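Local coordinates for CaaX farnesyltransferase beta subunit Ram1 (Aspergillus fumigatus, PDB 4L9P), which probably forms the peptide-binding, zinc-containing half of the heterodimer that transfers a farnesyl group from farnesyl diphosphate to a cysteine near the C-terminus of target proteins, at residues 124-137 with 158-172. Sequence-based numbering, arbitrary orientation. Where two conformers were deposited one is given.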
loop_
_atom_site.group_PDB
_atom_site.type_symbol
_atom_site.label_atom_id
_atom_site.label_comp_id
_atom_site.label_asym_id
_atom_site.label_seq_id
_atom_site.Cartn_x
_atom_site.Cartn_y
_atom_site.Cartn_z
ATOM N N LEU B 124 23.029 -8.020 -10.184
ATOM C CA LEU B 124 22.515 -8.120 -8.813
ATOM C C LEU B 124 23.677 -8.611 -7.934
ATOM O O LEU B 124 24.278 -9.683 -8.198
ATOM C CB LEU B 124 21.341 -9.092 -8.784
ATOM C CG LEU B 124 20.695 -9.261 -7.392
ATOM C CD1 LEU B 124 20.060 -7.959 -6.861
ATOM C CD2 LEU B 124 19.693 -10.422 -7.363
ATOM N N GLN B 125 23.959 -7.875 -6.871
ATOM C CA GLN B 125 25.112 -8.151 -5.975
ATOM C C GLN B 125 24.696 -9.188 -4.923
ATOM O O GLN B 125 24.501 -8.880 -3.745
ATOM C CB GLN B 125 25.682 -6.839 -5.374
ATOM C CG GLN B 125 26.206 -5.881 -6.486
ATOM C CD GLN B 125 27.373 -6.444 -7.302
ATOM O OE1 GLN B 125 28.315 -7.060 -6.735
ATOM N NE2 GLN B 125 27.321 -6.253 -8.643
ATOM N N ARG B 126 24.491 -10.438 -5.400
ATOM C CA ARG B 126 23.863 -11.467 -4.574
ATOM C C ARG B 126 24.599 -11.719 -3.267
ATOM O O ARG B 126 23.974 -11.749 -2.205
ATOM C CB ARG B 126 23.746 -12.810 -5.335
ATOM C CG ARG B 126 23.087 -12.664 -6.711
ATOM C CD ARG B 126 22.907 -14.009 -7.593
ATOM N NE ARG B 126 21.921 -14.861 -6.982
ATOM C CZ ARG B 126 20.766 -15.163 -7.496
ATOM N NH1 ARG B 126 20.435 -14.813 -8.733
ATOM N NH2 ARG B 126 19.969 -15.866 -6.745
ATOM N N LYS B 127 25.916 -11.866 -3.327
ATOM C CA LYS B 127 26.622 -12.156 -2.089
ATOM C C LYS B 127 26.519 -10.987 -1.080
ATOM O O LYS B 127 26.319 -11.190 0.118
ATOM C CB LYS B 127 28.102 -12.501 -2.421
ATOM C CG LYS B 127 28.993 -12.497 -1.221
ATOM C CD LYS B 127 30.441 -12.883 -1.614
ATOM C CE LYS B 127 31.387 -12.787 -0.423
ATOM N NZ LYS B 127 32.702 -13.311 -0.919
ATOM N N ASP B 128 26.606 -9.758 -1.581
ATOM C CA ASP B 128 26.483 -8.608 -0.694
ATOM C C ASP B 128 25.098 -8.590 -0.040
ATOM O O ASP B 128 24.963 -8.297 1.178
ATOM C CB ASP B 128 26.630 -7.284 -1.447
ATOM C CG ASP B 128 28.047 -7.038 -1.977
ATOM O OD1 ASP B 128 29.008 -7.642 -1.445
ATOM O OD2 ASP B 128 28.177 -6.196 -2.911
ATOM N N HIS B 129 24.057 -8.842 -0.823
ATOM C CA HIS B 129 22.703 -8.817 -0.231
ATOM C C HIS B 129 22.432 -9.973 0.716
ATOM O O HIS B 129 21.751 -9.766 1.732
ATOM C CB HIS B 129 21.653 -8.753 -1.336
ATOM C CG HIS B 129 21.854 -7.572 -2.235
ATOM N ND1 HIS B 129 22.168 -6.316 -1.738
ATOM C CD2 HIS B 129 21.820 -7.457 -3.597
ATOM C CE1 HIS B 129 22.321 -5.478 -2.757
ATOM N NE2 HIS B 129 22.099 -6.144 -3.897
ATOM N N LEU B 130 22.962 -11.159 0.413
ATOM C CA LEU B 130 22.818 -12.280 1.342
ATOM C C LEU B 130 23.440 -11.900 2.696
ATOM O O LEU B 130 22.843 -12.133 3.729
ATOM C CB LEU B 130 23.569 -13.550 0.832
ATOM C CG LEU B 130 22.835 -14.217 -0.335
ATOM C CD1 LEU B 130 23.753 -15.281 -0.956
ATOM C CD2 LEU B 130 21.557 -14.901 0.089
ATOM N N GLU B 131 24.660 -11.364 2.689
ATOM C CA GLU B 131 25.274 -11.034 3.965
ATOM C C GLU B 131 24.478 -9.975 4.738
ATOM O O GLU B 131 24.330 -10.077 5.978
ATOM C CB GLU B 131 26.723 -10.605 3.766
ATOM C CG GLU B 131 27.577 -11.729 3.178
ATOM C CD GLU B 131 29.013 -11.320 2.935
ATOM O OE1 GLU B 131 29.361 -10.179 3.327
ATOM O OE2 GLU B 131 29.807 -12.138 2.373
ATOM N N TYR B 132 23.943 -9.007 4.018
ATOM C CA TYR B 132 23.139 -7.970 4.648
ATOM C C TYR B 132 21.912 -8.606 5.313
ATOM O O TYR B 132 21.559 -8.247 6.446
ATOM C CB TYR B 132 22.726 -6.952 3.587
ATOM C CG TYR B 132 21.944 -5.812 4.154
ATOM C CD1 TYR B 132 22.602 -4.699 4.693
ATOM C CD2 TYR B 132 20.539 -5.843 4.173
ATOM C CE1 TYR B 132 21.904 -3.639 5.242
ATOM C CE2 TYR B 132 19.815 -4.770 4.739
ATOM C CZ TYR B 132 20.517 -3.668 5.256
ATOM O OH TYR B 132 19.819 -2.627 5.806
ATOM N N LEU B 133 21.219 -9.511 4.613
ATOM C CA LEU B 133 19.977 -10.074 5.133
ATOM C C LEU B 133 20.244 -11.023 6.297
ATOM O O LEU B 133 19.495 -11.029 7.281
ATOM C CB LEU B 133 19.267 -10.816 4.002
ATOM C CG LEU B 133 18.592 -9.891 2.955
ATOM C CD1 LEU B 133 18.359 -10.696 1.603
ATOM C CD2 LEU B 133 17.303 -9.328 3.520
ATOM N N TYR B 134 21.315 -11.843 6.210
ATOM C CA TYR B 134 21.674 -12.645 7.372
ATOM C C TYR B 134 22.000 -11.756 8.571
ATOM O O TYR B 134 21.568 -12.013 9.710
ATOM C CB TYR B 134 22.863 -13.586 7.067
ATOM C CG TYR B 134 22.459 -14.826 6.282
ATOM C CD1 TYR B 134 21.592 -15.774 6.842
ATOM C CD2 TYR B 134 22.947 -15.072 4.998
ATOM C CE1 TYR B 134 21.245 -16.922 6.157
ATOM C CE2 TYR B 134 22.571 -16.234 4.276
ATOM C CZ TYR B 134 21.710 -17.125 4.855
ATOM O OH TYR B 134 21.296 -18.290 4.200
ATOM N N ASP B 135 22.761 -10.699 8.355
ATOM C CA ASP B 135 23.093 -9.818 9.493
ATOM C C ASP B 135 21.831 -9.192 10.081
ATOM O O ASP B 135 21.778 -8.916 11.278
ATOM C CB ASP B 135 24.033 -8.672 9.090
ATOM C CG ASP B 135 25.439 -9.136 8.794
ATOM O OD1 ASP B 135 25.766 -10.296 9.111
ATOM O OD2 ASP B 135 26.245 -8.321 8.283
ATOM N N SER B 136 20.793 -8.991 9.261
ATOM C CA SER B 136 19.615 -8.242 9.708
ATOM C C SER B 136 18.782 -9.079 10.652
ATOM O O SER B 136 17.872 -8.564 11.301
ATOM C CB SER B 136 18.761 -7.790 8.506
ATOM O OG SER B 136 17.962 -8.864 8.024
ATOM N N LEU B 137 19.090 -10.368 10.744
ATOM C CA LEU B 137 18.354 -11.257 11.651
ATOM C C LEU B 137 18.982 -11.336 13.024
ATOM O O LEU B 137 18.489 -12.076 13.882
ATOM C CB LEU B 137 18.282 -12.695 11.083
ATOM C CG LEU B 137 17.242 -12.799 9.963
ATOM C CD1 LEU B 137 17.486 -14.072 9.099
ATOM C CD2 LEU B 137 15.789 -12.679 10.512
ATOM N N ALA B 158 13.625 -10.429 6.095
ATOM C CA ALA B 158 14.931 -11.112 5.905
ATOM C C ALA B 158 14.704 -12.510 5.314
ATOM O O ALA B 158 15.416 -12.892 4.368
ATOM C CB ALA B 158 15.674 -11.179 7.233
ATOM N N LEU B 159 13.753 -13.298 5.844
ATOM C CA LEU B 159 13.558 -14.643 5.260
ATOM C C LEU B 159 13.106 -14.541 3.800
ATOM O O LEU B 159 13.553 -15.346 2.970
ATOM C CB LEU B 159 12.515 -15.423 6.061
ATOM C CG LEU B 159 12.959 -15.804 7.467
ATOM C CD1 LEU B 159 11.755 -16.400 8.219
ATOM C CD2 LEU B 159 14.167 -16.816 7.392
ATOM N N ALA B 160 12.202 -13.630 3.504
ATOM C CA ALA B 160 11.740 -13.461 2.134
ATOM C C ALA B 160 12.908 -13.088 1.206
ATOM O O ALA B 160 13.051 -13.697 0.130
ATOM C CB ALA B 160 10.664 -12.345 2.067
ATOM N N GLY B 161 13.771 -12.140 1.597
ATOM C CA GLY B 161 14.934 -11.810 0.757
ATOM C C GLY B 161 15.876 -12.991 0.562
ATOM O O GLY B 161 16.347 -13.220 -0.542
ATOM N N LEU B 162 16.132 -13.720 1.642
ATOM C CA LEU B 162 16.975 -14.924 1.527
ATOM C C LEU B 162 16.346 -15.962 0.598
ATOM O O LEU B 162 17.051 -16.597 -0.215
ATOM C CB LEU B 162 17.205 -15.526 2.909
ATOM C CG LEU B 162 18.019 -14.630 3.844
ATOM C CD1 LEU B 162 17.989 -15.218 5.310
ATOM C CD2 LEU B 162 19.451 -14.441 3.350
ATOM N N CYS B 163 15.040 -16.223 0.718
ATOM C CA CYS B 163 14.343 -17.128 -0.217
ATOM C C CYS B 163 14.440 -16.643 -1.651
ATOM O O CYS B 163 14.796 -17.450 -2.541
ATOM C CB CYS B 163 12.859 -17.330 0.138
ATOM S SG CYS B 163 12.557 -18.288 1.597
ATOM N N LEU B 164 14.188 -15.370 -1.906
ATOM C CA LEU B 164 14.297 -14.845 -3.267
ATOM C C LEU B 164 15.680 -15.118 -3.868
ATOM O O LEU B 164 15.804 -15.507 -5.005
ATOM C CB LEU B 164 14.015 -13.333 -3.226
ATOM C CG LEU B 164 12.497 -13.073 -3.063
ATOM C CD1 LEU B 164 12.318 -11.631 -2.506
ATOM C CD2 LEU B 164 11.800 -13.163 -4.405
ATOM N N LEU B 165 16.705 -14.902 -3.056
ATOM C CA LEU B 165 18.089 -15.096 -3.487
ATOM C C LEU B 165 18.504 -16.572 -3.547
ATOM O O LEU B 165 19.656 -16.855 -3.905
ATOM C CB LEU B 165 19.019 -14.344 -2.531
ATOM C CG LEU B 165 18.971 -12.834 -2.771
ATOM C CD1 LEU B 165 19.539 -12.111 -1.570
ATOM C CD2 LEU B 165 19.758 -12.401 -4.065
ATOM N N GLY B 166 17.602 -17.488 -3.215
ATOM C CA GLY B 166 17.872 -18.906 -3.458
ATOM C C GLY B 166 18.411 -19.647 -2.278
ATOM O O GLY B 166 18.908 -20.793 -2.469
ATOM N N GLU B 167 18.358 -19.067 -1.073
ATOM C CA GLU B 167 18.756 -19.802 0.127
ATOM C C GLU B 167 17.707 -20.783 0.587
ATOM O O GLU B 167 16.486 -20.567 0.397
ATOM C CB GLU B 167 19.097 -18.891 1.293
ATOM C CG GLU B 167 20.136 -17.845 0.933
ATOM C CD GLU B 167 21.507 -18.452 0.800
ATOM O OE1 GLU B 167 22.212 -18.594 1.835
ATOM O OE2 GLU B 167 21.903 -18.815 -0.346
ATOM N N ASP B 168 18.185 -21.832 1.260
ATOM C CA ASP B 168 17.283 -22.759 1.924
ATOM C C ASP B 168 17.160 -22.210 3.345
ATOM O O ASP B 168 18.145 -22.144 4.026
ATOM C CB ASP B 168 17.951 -24.151 1.967
ATOM C CG ASP B 168 17.181 -25.160 2.750
ATOM O OD1 ASP B 168 16.167 -24.869 3.389
ATOM O OD2 ASP B 168 17.633 -26.311 2.748
ATOM N N VAL B 169 15.972 -21.773 3.774
ATOM C CA VAL B 169 15.830 -21.183 5.107
ATOM C C VAL B 169 15.279 -22.192 6.141
ATOM O O VAL B 169 14.888 -21.791 7.242
ATOM C CB VAL B 169 14.965 -19.904 5.100
ATOM C CG1 VAL B 169 15.628 -18.819 4.206
ATOM C CG2 VAL B 169 13.552 -20.198 4.620
ATOM N N THR B 170 15.258 -23.479 5.781
ATOM C CA THR B 170 14.873 -24.568 6.702
ATOM C C THR B 170 15.620 -24.468 8.015
ATOM O O THR B 170 15.080 -24.782 9.059
ATOM C CB THR B 170 15.202 -25.972 6.075
ATOM O OG1 THR B 170 14.429 -26.096 4.895
ATOM C CG2 THR B 170 14.827 -27.097 7.020
ATOM N N ARG B 171 16.894 -24.096 7.970
ATOM C CA ARG B 171 17.682 -24.104 9.191
ATOM C C ARG B 171 17.225 -23.076 10.181
ATOM O O ARG B 171 17.650 -23.140 11.310
ATOM C CB ARG B 171 19.163 -23.917 8.912
ATOM C CG ARG B 171 19.487 -22.552 8.243
ATOM C CD ARG B 171 20.987 -22.557 7.909
ATOM N NE ARG B 171 21.362 -21.477 7.003
ATOM C CZ ARG B 171 22.602 -21.286 6.553
ATOM N NH1 ARG B 171 23.593 -22.117 6.927
ATOM N NH2 ARG B 171 22.862 -20.276 5.723
ATOM N N PHE B 172 16.340 -22.149 9.782
ATOM C CA PHE B 172 15.795 -21.161 10.719
ATOM C C PHE B 172 14.538 -21.646 11.453
ATOM O O PHE B 172 13.983 -20.861 12.239
ATOM C CB PHE B 172 15.468 -19.833 10.005
ATOM C CG PHE B 172 16.713 -19.029 9.694
ATOM C CD1 PHE B 172 17.348 -18.269 10.681
ATOM C CD2 PHE B 172 17.283 -19.049 8.447
ATOM C CE1 PHE B 172 18.500 -17.513 10.403
ATOM C CE2 PHE B 172 18.449 -18.319 8.186
ATOM C CZ PHE B 172 19.066 -17.571 9.146
HETATM O O HOH W 1 17.725 -17.078 -6.506
HETATM O O HOH W 2 22.862 -16.012 -4.592
HETATM O O HOH W 3 19.538 -20.099 5.386
#
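Helix 126-135 and the 158-164 part of helix 151-164 run nearly antiparallel, the axes of these segments approaching to 9.1 Å at 154°, and the backbones come nearest where Leu133 faces Ala158, whose small methyl also lies against Leu137 CG. With no side chain at Gly161, one turn on, Leu133 CD1 can press on its backbone, 3.5 Å from Gly161 C. Leu165 then fills the space among Leu124, His129, Leu130 and Leu133, branched aliphatic chains suiting this largely buried apolar seam. Tyr134 lays one ring face on Leu162 CD2, a CH-pi contact 3.8 Å from the ring centroid, while Phe172 meets the ring edge. Beyond the ring, Tyr134 OH donates to the anti lone pair of Glu167 OE1 (2.6 Å) and accepts from Arg171 NH2 (3.0 Å), as well as from a water that also bonds Arg171 NE and Asp168 O. Glu167 can turn back to it because its chain bends at chi2 (-73°). At the other end Arg126 NH2 donates to Leu165 O, from above the carbonyl plane, at the Schellman turn through Gly166; Arg126 NH1 is held by the carbonyls of Asn488 and Arg490. Leu137 and Phe172 also pack on Leu44 of the alpha subunit. Such antiparallel helix pairing is characteristic of the alpha-alpha toroid of prenyltransferase beta subunits.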